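Local coordinates for citrate lyase, subunit 1 (Methanosaeta concilii, PDB 6HXI), which probably forms, together with its partner subunit, an ATP citrate lyase that uses ATP and coenzyme A to split citrate into acetyl-CoA and oxaloacetate, at residues C[16-21]-C[228-233]; C[56-61]-C[72-77]; C[276-281]-C[303-308]; C[364-369]-C[394-399]. All coordinates share one frame; numbering follows the deposited sequence.

Contact 1: residues C[16-21]-C[228-233]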
# COMPACT_ATOMS: atom_id res chain seq x y z
N ALA C 16 -8.50 50.82 44.80
CA ALA C 16 -7.21 51.50 44.68
C ALA C 16 -6.54 51.19 43.35
O ALA C 16 -6.03 52.09 42.71
CB ALA C 16 -6.31 51.11 45.83
N ARG C 17 -6.61 49.92 42.91
CA ARG C 17 -6.02 49.46 41.66
C ARG C 17 -6.79 49.86 40.40
O ARG C 17 -6.18 50.40 39.48
CB ARG C 17 -5.82 47.92 41.69
CG ARG C 17 -4.75 47.41 40.71
CD ARG C 17 -3.92 46.28 41.29
NE ARG C 17 -4.44 44.96 40.94
CZ ARG C 17 -5.25 44.23 41.71
NH1 ARG C 17 -5.64 44.69 42.89
NH2 ARG C 17 -5.66 43.04 41.30
N TYR C 18 -8.09 49.57 40.33
CA TYR C 18 -8.85 49.74 39.09
C TYR C 18 -9.72 51.03 38.99
O TYR C 18 -9.98 51.46 37.86
CB TYR C 18 -9.66 48.46 38.79
CG TYR C 18 -8.72 47.28 38.66
CD1 TYR C 18 -7.87 47.16 37.57
CD2 TYR C 18 -8.57 46.37 39.70
CE1 TYR C 18 -6.94 46.13 37.48
CE2 TYR C 18 -7.63 45.34 39.63
CZ TYR C 18 -6.82 45.22 38.52
OH TYR C 18 -5.88 44.21 38.42
N LEU C 19 -10.06 51.71 40.10
CA LEU C 19 -10.83 52.96 39.97
C LEU C 19 -10.03 54.11 39.26
O LEU C 19 -10.66 54.81 38.46
CB LEU C 19 -11.46 53.44 41.27
CG LEU C 19 -12.59 54.48 41.10
CD1 LEU C 19 -13.91 53.81 40.71
CD2 LEU C 19 -12.76 55.30 42.36
N PRO C 20 -8.69 54.28 39.44
CA PRO C 20 -7.97 55.35 38.71
C PRO C 20 -7.93 55.21 37.17
O PRO C 20 -7.30 56.03 36.51
CB PRO C 20 -6.56 55.32 39.31
CG PRO C 20 -6.69 54.58 40.58
CD PRO C 20 -7.76 53.58 40.36
N GLU C 21 -8.60 54.18 36.60
CA GLU C 21 -8.70 53.89 35.17
C GLU C 21 -9.95 54.52 34.55
O GLU C 21 -10.03 54.69 33.34
CB GLU C 21 -8.73 52.37 34.93
CG GLU C 21 -7.36 51.71 35.01
CD GLU C 21 -7.33 50.20 34.83
OE1 GLU C 21 -8.15 49.66 34.06
OE2 GLU C 21 -6.43 49.57 35.44
N LYS C 228 -9.97 37.06 35.84
CA LYS C 228 -8.72 36.42 36.25
C LYS C 228 -7.61 37.40 36.63
O LYS C 228 -6.83 37.09 37.53
CB LYS C 228 -8.23 35.41 35.21
CG LYS C 228 -9.13 34.17 35.08
CD LYS C 228 -8.58 33.19 34.05
CE LYS C 228 -9.66 32.30 33.48
NZ LYS C 228 -9.10 31.12 32.77
N LYS C 229 -7.56 38.57 35.98
CA LYS C 229 -6.54 39.57 36.27
C LYS C 229 -6.95 40.53 37.41
O LYS C 229 -6.11 40.83 38.26
CB LYS C 229 -6.08 40.33 35.01
CG LYS C 229 -7.19 40.92 34.16
CD LYS C 229 -6.62 41.88 33.10
CE LYS C 229 -7.70 42.72 32.47
NZ LYS C 229 -7.14 43.91 31.77
N ARG C 230 -8.22 40.98 37.44
CA ARG C 230 -8.68 41.90 38.48
C ARG C 230 -8.81 41.22 39.85
O ARG C 230 -8.43 41.82 40.85
CB ARG C 230 -9.95 42.65 38.06
CG ARG C 230 -9.72 43.62 36.92
CD ARG C 230 -10.92 44.51 36.64
NE ARG C 230 -10.62 45.56 35.66
CZ ARG C 230 -11.35 46.66 35.48
NH1 ARG C 230 -12.43 46.88 36.22
NH2 ARG C 230 -10.99 47.56 34.57
N TRP C 231 -9.26 39.96 39.89
CA TRP C 231 -9.43 39.21 41.15
C TRP C 231 -8.17 38.43 41.58
O TRP C 231 -8.23 37.68 42.57
CB TRP C 231 -10.61 38.21 41.04
CG TRP C 231 -11.98 38.79 40.82
CD1 TRP C 231 -12.30 40.08 40.54
CD2 TRP C 231 -13.21 38.05 40.83
NE1 TRP C 231 -13.67 40.20 40.38
CE2 TRP C 231 -14.25 38.97 40.57
CE3 TRP C 231 -13.54 36.71 41.09
CZ2 TRP C 231 -15.59 38.59 40.51
CZ3 TRP C 231 -14.87 36.34 41.03
CH2 TRP C 231 -15.88 37.27 40.73
N SER C 232 -7.04 38.59 40.84
CA SER C 232 -5.77 37.88 41.05
C SER C 232 -5.28 37.81 42.50
O SER C 232 -4.87 36.73 42.96
CB SER C 232 -4.67 38.46 40.16
OG SER C 232 -4.43 39.82 40.49
N GLU C 233 -5.33 38.95 43.21
CA GLU C 233 -4.87 39.11 44.59
C GLU C 233 -5.91 38.79 45.68
O GLU C 233 -5.64 39.03 46.85
CB GLU C 233 -4.33 40.55 44.80
CG GLU C 233 -2.86 40.71 44.42
CD GLU C 233 -2.59 41.39 43.09
OE1 GLU C 233 -2.84 42.61 42.99
OE2 GLU C 233 -2.06 40.71 42.17
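In the ATP-grasp region, the end of helix 8-18 meets the loop that follows strand 209-220, a surface contact carried by interleaved flat groups. Y18, with CG beside its backbone N (chi1 -59°), presents a ring face to the side chain of R230. The extended R230 chain crosses it obliquely: CG stands 3.7 Å from the Y18 ring centroid and 11° off the ring normal, a CH-pi contact. Farther out, the R230 guanidinium comes over Y18 CB, its plane only 17° from that of the ring. The R230 guanidinium has other holds, NH1 on T193 OG1 and NH2 on the hydroxyl of Y22; across the contact it also forms a salt bridge with E21, tip to tip, OE1 3.6 Å from R230 NH2. On the opposite face of the Y18 ring lies R17 CG. The R17 chain, bent at chi2 and chi3, folds so that Y18 CE2 sits 3.3 Å above the guanidinium plane on one side and E233 OE1 3.2 Å above it on the other. The resulting salt bridge, R17 NH2 to E233 OE1 at 3.3 Å, is purely one of charge, since no N-H points at the oxygen. An alanine in place of Y18 would probably leave both arginine chains less well held, as the ring face under R230 CG and the surface beneath the R17 guanidinium would be gone.

Contact 2: residues C[56-61]-C[72-77]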
# COMPACT_ATOMS: atom_id res chain seq x y z
N LEU C 56 -2.79 55.50 62.18
CA LEU C 56 -3.56 54.35 61.74
C LEU C 56 -4.99 54.21 62.27
O LEU C 56 -5.43 54.95 63.16
CB LEU C 56 -2.77 53.06 62.09
CG LEU C 56 -1.29 53.01 61.73
CD1 LEU C 56 -0.65 51.82 62.34
CD2 LEU C 56 -1.06 52.99 60.22
N VAL C 57 -5.71 53.25 61.65
CA VAL C 57 -7.05 52.72 61.95
C VAL C 57 -6.91 51.19 61.83
O VAL C 57 -6.41 50.69 60.82
CB VAL C 57 -8.18 53.27 61.02
CG1 VAL C 57 -9.52 52.63 61.34
CG2 VAL C 57 -8.30 54.78 61.12
N VAL C 58 -7.32 50.47 62.87
CA VAL C 58 -7.28 49.01 62.84
C VAL C 58 -8.65 48.49 63.32
O VAL C 58 -9.16 48.92 64.36
CB VAL C 58 -6.03 48.37 63.52
CG1 VAL C 58 -5.81 48.87 64.94
CG2 VAL C 58 -6.04 46.85 63.45
N LYS C 59 -9.29 47.65 62.48
CA LYS C 59 -10.63 47.11 62.70
C LYS C 59 -10.76 45.67 62.18
O LYS C 59 -10.07 45.32 61.21
CB LYS C 59 -11.68 48.03 62.04
CG LYS C 59 -11.44 48.35 60.56
CD LYS C 59 -12.30 49.49 60.07
CE LYS C 59 -11.72 50.14 58.85
NZ LYS C 59 -12.70 51.04 58.17
N PRO C 60 -11.64 44.81 62.78
CA PRO C 60 -11.78 43.44 62.26
C PRO C 60 -12.45 43.38 60.88
O PRO C 60 -13.45 44.07 60.64
CB PRO C 60 -12.60 42.72 63.34
CG PRO C 60 -13.34 43.80 64.03
CD PRO C 60 -12.54 45.05 63.93
N ASP C 61 -11.87 42.57 59.96
CA ASP C 61 -12.34 42.39 58.59
C ASP C 61 -12.87 40.97 58.39
O ASP C 61 -12.30 40.19 57.63
CB ASP C 61 -11.20 42.74 57.60
CG ASP C 61 -11.66 43.12 56.20
OD1 ASP C 61 -12.90 43.08 55.94
OD2 ASP C 61 -10.80 43.45 55.36
N LEU C 72 -15.32 48.21 68.25
CA LEU C 72 -14.15 47.43 67.84
C LEU C 72 -13.15 48.19 66.95
O LEU C 72 -12.00 47.77 66.85
CB LEU C 72 -14.59 46.12 67.16
CG LEU C 72 -14.98 45.00 68.12
CD1 LEU C 72 -16.09 44.18 67.56
CD2 LEU C 72 -13.78 44.12 68.46
N VAL C 73 -13.57 49.31 66.32
CA VAL C 73 -12.70 50.11 65.45
C VAL C 73 -11.75 50.96 66.31
O VAL C 73 -12.22 51.73 67.16
CB VAL C 73 -13.50 50.98 64.44
CG1 VAL C 73 -12.57 51.78 63.53
CG2 VAL C 73 -14.45 50.14 63.60
N LEU C 74 -10.43 50.83 66.08
CA LEU C 74 -9.42 51.62 66.78
C LEU C 74 -9.04 52.78 65.86
O LEU C 74 -8.49 52.55 64.78
CB LEU C 74 -8.19 50.76 67.14
CG LEU C 74 -7.31 51.32 68.27
CD1 LEU C 74 -7.76 50.80 69.62
CD2 LEU C 74 -5.86 50.95 68.05
N LEU C 75 -9.38 54.02 66.26
CA LEU C 75 -9.13 55.23 65.47
C LEU C 75 -7.96 56.07 65.98
O LEU C 75 -7.80 56.24 67.19
CB LEU C 75 -10.40 56.09 65.40
CG LEU C 75 -11.55 55.53 64.60
CD1 LEU C 75 -12.68 55.10 65.52
CD2 LEU C 75 -12.05 56.55 63.60
N ASP C 76 -7.18 56.64 65.03
CA ASP C 76 -6.01 57.51 65.24
C ASP C 76 -4.99 56.92 66.23
O ASP C 76 -4.98 57.27 67.42
CB ASP C 76 -6.46 58.94 65.64
CG ASP C 76 -5.43 60.04 65.51
OD1 ASP C 76 -4.31 59.76 65.00
OD2 ASP C 76 -5.74 61.20 65.88
N ALA C 77 -4.15 55.99 65.74
CA ALA C 77 -3.14 55.32 66.56
C ALA C 77 -1.77 55.17 65.89
O ALA C 77 -1.63 55.37 64.68
CB ALA C 77 -3.66 53.97 67.04
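L72 begins the second segment with its CB 4.0 Å from P60 CD, the two side chains crossing at about a right angle; the neighbouring Y85 and L103 extend this apolar patch. V73 follows, CG1 anti to the backbone N, and its two methyls divide the work: CG1 meets V57 CG1 at 3.8 Å, while CG2 lies alongside K59 CB. An alanine in place of V73 would probably loosen the strand on this face, since both methyl contacts would be lost. L74 pairs with V58 through two backbone bonds, its N 2.9 Å from V58 O and its O 3.1 Å from V58 N, each in the acceptor's carbonyl plane. On the face opposite V73, L74 CD2 packs 3.7 Å from V58 CG1, side by side, and V58 itself touches Y85 and L86 of helix 79-89. L75 turns back to the face of V57. D76 takes a positive phi of 51°, and its carboxylate forms a salt bridge with R55. A77 resumes the pairing: its O receives L56 N at 2.8 Å, whereas its own N approaches L56 O from above the carbonyl plane, at 3.1 Å. D76 and A77 thus both face L56, a G1 beta bulge in the strand at one edge of an antiparallel four-stranded sheet in the ATP-grasp region.

Contact 3: residues C[276-281]-C[303-308]. With COA (coenzyme A), chain G.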
# COMPACT_ATOMS: atom_id res chain seq x y z
N MET C 276 -27.20 13.22 50.26
CA MET C 276 -26.57 13.27 48.95
C MET C 276 -27.71 13.31 47.95
O MET C 276 -28.10 12.30 47.37
CB MET C 276 -25.59 12.13 48.72
CG MET C 276 -24.83 12.30 47.43
SD MET C 276 -23.36 11.27 47.31
CE MET C 276 -24.04 9.66 47.76
N VAL C 277 -28.28 14.51 47.83
CA VAL C 277 -29.45 14.78 47.00
C VAL C 277 -29.06 15.40 45.66
O VAL C 277 -28.21 16.29 45.60
CB VAL C 277 -30.54 15.60 47.75
CG1 VAL C 277 -31.77 15.82 46.89
CG2 VAL C 277 -30.92 14.93 49.07
N ALA C 278 -29.67 14.89 44.59
CA ALA C 278 -29.47 15.39 43.26
C ALA C 278 -30.40 16.58 42.99
O ALA C 278 -31.62 16.49 43.21
CB ALA C 278 -29.72 14.28 42.27
N GLY C 279 -29.83 17.69 42.55
CA GLY C 279 -30.60 18.87 42.17
C GLY C 279 -30.70 19.96 43.21
O GLY C 279 -30.82 19.68 44.40
N GLY C 280 -30.66 21.21 42.75
CA GLY C 280 -30.81 22.38 43.60
C GLY C 280 -32.19 22.45 44.23
O GLY C 280 -32.30 22.67 45.44
N GLY C 281 -33.23 22.24 43.42
CA GLY C 281 -34.63 22.26 43.86
C GLY C 281 -34.96 21.21 44.90
O GLY C 281 -35.44 21.54 45.99
N GLY C 303 -25.95 19.51 50.79
CA GLY C 303 -25.23 19.14 49.58
C GLY C 303 -26.15 19.06 48.38
O GLY C 303 -27.38 18.97 48.52
N GLU C 304 -25.54 19.04 47.19
CA GLU C 304 -26.23 19.04 45.91
C GLU C 304 -25.25 18.65 44.79
O GLU C 304 -24.11 19.11 44.76
CB GLU C 304 -26.73 20.48 45.67
CG GLU C 304 -27.66 20.69 44.50
CD GLU C 304 -26.97 21.16 43.23
OE1 GLU C 304 -26.58 22.35 43.15
OE2 GLU C 304 -26.81 20.33 42.31
N TYR C 305 -25.70 17.79 43.89
CA TYR C 305 -25.02 17.38 42.66
C TYR C 305 -26.09 17.33 41.57
O TYR C 305 -27.20 16.87 41.82
CB TYR C 305 -24.25 16.06 42.80
CG TYR C 305 -25.11 14.82 42.79
CD1 TYR C 305 -25.70 14.35 43.96
CD2 TYR C 305 -25.33 14.10 41.62
CE1 TYR C 305 -26.50 13.21 43.96
CE2 TYR C 305 -26.14 12.97 41.60
CZ TYR C 305 -26.71 12.52 42.78
OH TYR C 305 -27.51 11.41 42.75
N SER C 306 -25.80 17.88 40.40
CA SER C 306 -26.73 17.91 39.27
C SER C 306 -25.94 18.23 38.01
O SER C 306 -24.72 18.22 38.05
CB SER C 306 -27.81 18.96 39.49
OG SER C 306 -27.20 20.22 39.68
N GLY C 307 -26.62 18.49 36.92
CA GLY C 307 -25.98 18.82 35.65
C GLY C 307 -25.18 17.69 35.04
O GLY C 307 -24.15 17.93 34.41
N ASP C 308 -25.67 16.46 35.23
CA ASP C 308 -25.09 15.20 34.74
C ASP C 308 -23.57 15.04 35.04
O ASP C 308 -22.78 15.00 34.09
CB ASP C 308 -25.39 14.97 33.25
CG ASP C 308 -25.13 13.55 32.74
OD1 ASP C 308 -25.20 12.58 33.55
OD2 ASP C 308 -24.89 13.40 31.51
N1A COA G . -9.24 21.90 22.66
C2A COA G . -9.63 23.06 23.20
N3A COA G . -10.80 23.36 23.79
C4A COA G . -11.65 22.33 23.74
C5A COA G . -11.39 21.07 23.21
C6A COA G . -10.11 20.86 22.68
N6A COA G . -9.69 19.68 22.22
N7A COA G . -12.54 20.29 23.24
C8A COA G . -13.44 21.06 23.79
N9A COA G . -12.97 22.31 24.12
C1B COA G . -13.72 23.42 24.70
C2B COA G . -14.97 23.86 23.93
O2B COA G . -14.63 24.73 22.85
C3B COA G . -15.74 24.58 25.04
O3B COA G . -15.24 25.91 25.27
P3B COA G . -16.12 27.10 25.87
O7A COA G . -16.71 26.60 27.14
O8A COA G . -15.18 28.24 26.05
O9A COA G . -17.15 27.45 24.78
C4B COA G . -15.35 23.82 26.32
O4B COA G . -14.18 23.05 25.99
C5B COA G . -16.42 22.92 26.89
O5B COA G . -17.01 22.19 25.79
P1A COA G . -18.62 21.95 25.69
O1A COA G . -19.02 20.88 24.74
O2A COA G . -19.38 23.26 25.48
O3A COA G . -18.80 21.48 27.21
P2A COA G . -19.87 20.80 28.17
O4A COA G . -19.71 19.33 28.13
O5A COA G . -19.55 21.33 29.55
O6A COA G . -21.34 21.26 27.67
CBP COA G . -23.31 22.11 28.82
CCP COA G . -21.98 22.45 28.15
CDP COA G . -23.96 23.42 29.29
CEP COA G . -24.26 21.39 27.85
CAP COA G . -23.03 21.19 30.04
OAP COA G . -21.95 21.68 30.82
C9P COA G . -24.21 20.88 30.95
O9P COA G . -25.01 20.00 30.63
N8P COA G . -24.30 21.58 32.09
C7P COA G . -25.42 21.46 33.01
C6P COA G . -26.22 22.74 33.08
C5P COA G . -27.32 22.66 34.11
O5P COA G . -27.22 21.95 35.10
N4P COA G . -28.41 23.39 33.86
C3P COA G . -29.61 23.34 34.69
C2P COA G . -30.50 22.16 34.37
S1P COA G . -32.00 22.40 35.36
O HOH W 1 -27.30 16.47 49.58
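M276, leaving strand 273-275, lays CG 4.0 Å from Y305 CE1 and sets its carbonyl oxygen at the edge of the same ring, in its plane. V277 points its side chain away toward helix 280-292 and works through its backbone: its O takes a weak bond from Y305 N, and its N gives a hydrogen to a water that in turn reaches G303 O weakly. A278 forms the one backbone bridge, with Y305. Its CB stands over a face of the Y305 ring, offset toward the rim, 3.9 Å from the centroid and 26° off the normal, a CH-pi contact; Y305 holds CG in the crowded position between N and carbonyl carbon (chi1 76°). This is the turn from the first strand of the parallel sheet of the citrate-binding region into a glycine-rich helix start, an alpha/beta arrangement shared with succinyl-CoA synthetases. G279, the N-cap residue, donates N to Y305 O at 2.8 Å, from above the carbonyl plane; its backbone angles, with phi at 98°, would jam a CB against the preceding carbonyl. E304 CG, its chain bent at chi2, lies 3.3 Å from G279 O and 3.5 Å from G280 N. S306 OG donates to E304 OE2 at 2.7 Å, meeting it from above the carboxylate plane, with OE1 bonded to S261. Beyond, G307 N binds a citrate anion, and G307 CA comes 3.4 Å from coenzyme A O5P, where a side chain would clash.

Contact 4: residues C[364-369]-C[394-399]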
# COMPACT_ATOMS: atom_id res chain seq x y z
N GLN C 364 -15.97 -1.25 55.60
CA GLN C 364 -15.59 -1.49 57.00
C GLN C 364 -16.05 -0.34 57.91
O GLN C 364 -16.69 -0.58 58.94
CB GLN C 364 -14.08 -1.73 57.13
CG GLN C 364 -13.70 -2.57 58.35
CD GLN C 364 -12.25 -2.43 58.72
OE1 GLN C 364 -11.34 -2.68 57.92
NE2 GLN C 364 -12.00 -2.07 59.98
N LYS C 365 -15.74 0.91 57.50
CA LYS C 365 -16.11 2.15 58.19
C LYS C 365 -17.64 2.37 58.25
O LYS C 365 -18.11 2.98 59.21
CB LYS C 365 -15.40 3.36 57.57
CG LYS C 365 -14.15 3.76 58.33
CD LYS C 365 -13.22 4.63 57.49
CE LYS C 365 -11.93 4.93 58.25
NZ LYS C 365 -10.90 5.60 57.41
N LEU C 366 -18.40 1.85 57.26
CA LEU C 366 -19.86 1.93 57.20
C LEU C 366 -20.53 1.04 58.25
O LEU C 366 -21.47 1.49 58.90
CB LEU C 366 -20.40 1.55 55.80
CG LEU C 366 -20.34 2.61 54.70
CD1 LEU C 366 -20.47 1.97 53.35
CD2 LEU C 366 -21.43 3.64 54.87
N GLN C 367 -20.05 -0.23 58.40
CA GLN C 367 -20.56 -1.21 59.36
C GLN C 367 -20.27 -0.76 60.79
O GLN C 367 -21.17 -0.76 61.64
CB GLN C 367 -19.97 -2.61 59.11
CG GLN C 367 -20.40 -3.25 57.78
CD GLN C 367 -19.60 -4.47 57.38
OE1 GLN C 367 -20.15 -5.46 56.90
NE2 GLN C 367 -18.28 -4.41 57.49
N GLU C 368 -19.01 -0.33 61.04
CA GLU C 368 -18.50 0.15 62.33
C GLU C 368 -19.21 1.40 62.84
O GLU C 368 -19.32 1.56 64.05
CB GLU C 368 -16.98 0.37 62.27
CG GLU C 368 -16.18 -0.93 62.30
CD GLU C 368 -14.71 -0.86 61.92
OE1 GLU C 368 -14.20 0.25 61.67
OE2 GLU C 368 -14.07 -1.94 61.87
N ALA C 369 -19.71 2.28 61.93
CA ALA C 369 -20.41 3.51 62.32
C ALA C 369 -21.95 3.38 62.39
O ALA C 369 -22.62 4.38 62.68
CB ALA C 369 -19.99 4.66 61.41
N LYS C 394 -27.08 -6.18 49.37
CA LYS C 394 -27.11 -7.62 49.66
C LYS C 394 -25.70 -8.19 49.97
O LYS C 394 -25.59 -9.34 50.41
CB LYS C 394 -27.77 -8.39 48.50
CG LYS C 394 -29.27 -8.12 48.34
CD LYS C 394 -29.84 -8.82 47.10
CE LYS C 394 -30.83 -7.95 46.34
NZ LYS C 394 -32.13 -7.78 47.05
N ARG C 395 -24.62 -7.40 49.75
CA ARG C 395 -23.26 -7.88 49.99
C ARG C 395 -22.41 -7.01 50.95
O ARG C 395 -21.45 -7.51 51.53
CB ARG C 395 -22.51 -8.10 48.65
CG ARG C 395 -22.18 -6.83 47.87
CD ARG C 395 -21.42 -7.14 46.60
NE ARG C 395 -20.79 -5.94 46.04
CZ ARG C 395 -21.35 -5.15 45.14
NH1 ARG C 395 -20.71 -4.08 44.69
NH2 ARG C 395 -22.57 -5.42 44.67
N LEU C 396 -22.76 -5.71 51.10
CA LEU C 396 -22.04 -4.73 51.92
C LEU C 396 -22.13 -4.97 53.43
O LEU C 396 -21.17 -4.70 54.14
CB LEU C 396 -22.50 -3.29 51.57
CG LEU C 396 -21.45 -2.17 51.65
CD1 LEU C 396 -20.30 -2.38 50.66
CD2 LEU C 396 -22.07 -0.84 51.34
N GLY C 397 -23.29 -5.44 53.90
CA GLY C 397 -23.51 -5.70 55.32
C GLY C 397 -24.10 -4.53 56.07
O GLY C 397 -24.06 -4.48 57.30
N VAL C 398 -24.66 -3.56 55.33
CA VAL C 398 -25.32 -2.36 55.86
C VAL C 398 -26.72 -2.25 55.22
O VAL C 398 -26.88 -2.60 54.04
CB VAL C 398 -24.49 -1.03 55.72
CG1 VAL C 398 -23.29 -1.01 56.66
CG2 VAL C 398 -24.07 -0.76 54.28
N PRO C 399 -27.76 -1.79 55.97
CA PRO C 399 -29.10 -1.69 55.37
C PRO C 399 -29.22 -0.62 54.27
O PRO C 399 -28.93 0.55 54.51
CB PRO C 399 -30.02 -1.41 56.58
CG PRO C 399 -29.18 -1.65 57.81
CD PRO C 399 -27.77 -1.35 57.38
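V398 makes the central contact: its CG1, anti to the carbonyl carbon and beside the backbone N (chi1 -71°), presses into the helical turn formed by L366 and Q367. That methyl stands 4.0 Å from L366 CB, 3.8 Å from Q367 N and 3.8 Å from Q367 CG, so it meets helix backbone and side chains alike. The Q367 chain, extended beyond CG, crosses V398 at about a right angle and brings its amide end close to the carbonyl of L396, with Q367 CD 3.6 Å from L396 O. Next to this, L366 and L396 cross obliquely and touch through one methyl each, CD1 of L366 to CD2 of L396 at 3.8 Å. Behind both leucines lies L359 of helix 348-361, while I371 and I373 of strand 371-376 meet L366 and V398 respectively. The place is a helix layer beside the parallel sheet of an alpha/beta fold: helix 363-368 leads into strand 371-376, and helix 382-396 leads into its parallel neighbour 400-403, so the contact joins two chain segments that feed adjacent strands. What lets the second segment turn in is G397, the first residue past its helix, with phi at 91°; a CB at these angles would strike the preceding carbonyl and also run into the end of Q367. Farther out, P399 is already backbone-bonded to I373. On the outer side of helix 363-368, Q364 NE2 donates to E368 OE2 at 2.8 Å, one turn on and nearly straight at 166°, while R395 is held by a salt bridge to E360.

From the N terminus, the chain runs through helix 8-18 and the ATP-grasp sheets before the 228-233 loop returns to close contact 1, which ties the beginning of this region to its end. Contact 2 is nested within that long loop, closing a short excursion between strands 56-60 and 74-75; its centre lies about 25 Å from that of contact 1. Contacts 3 and 4 follow in series in the citrate-binding region. The 276-281/303-308 contact spans helix 280-292 at the ligand end of the domain, and 364-369/394-399 spans strand 371-376 and helix 382-396, about 10 Å away between nearest atoms. None of the four cross.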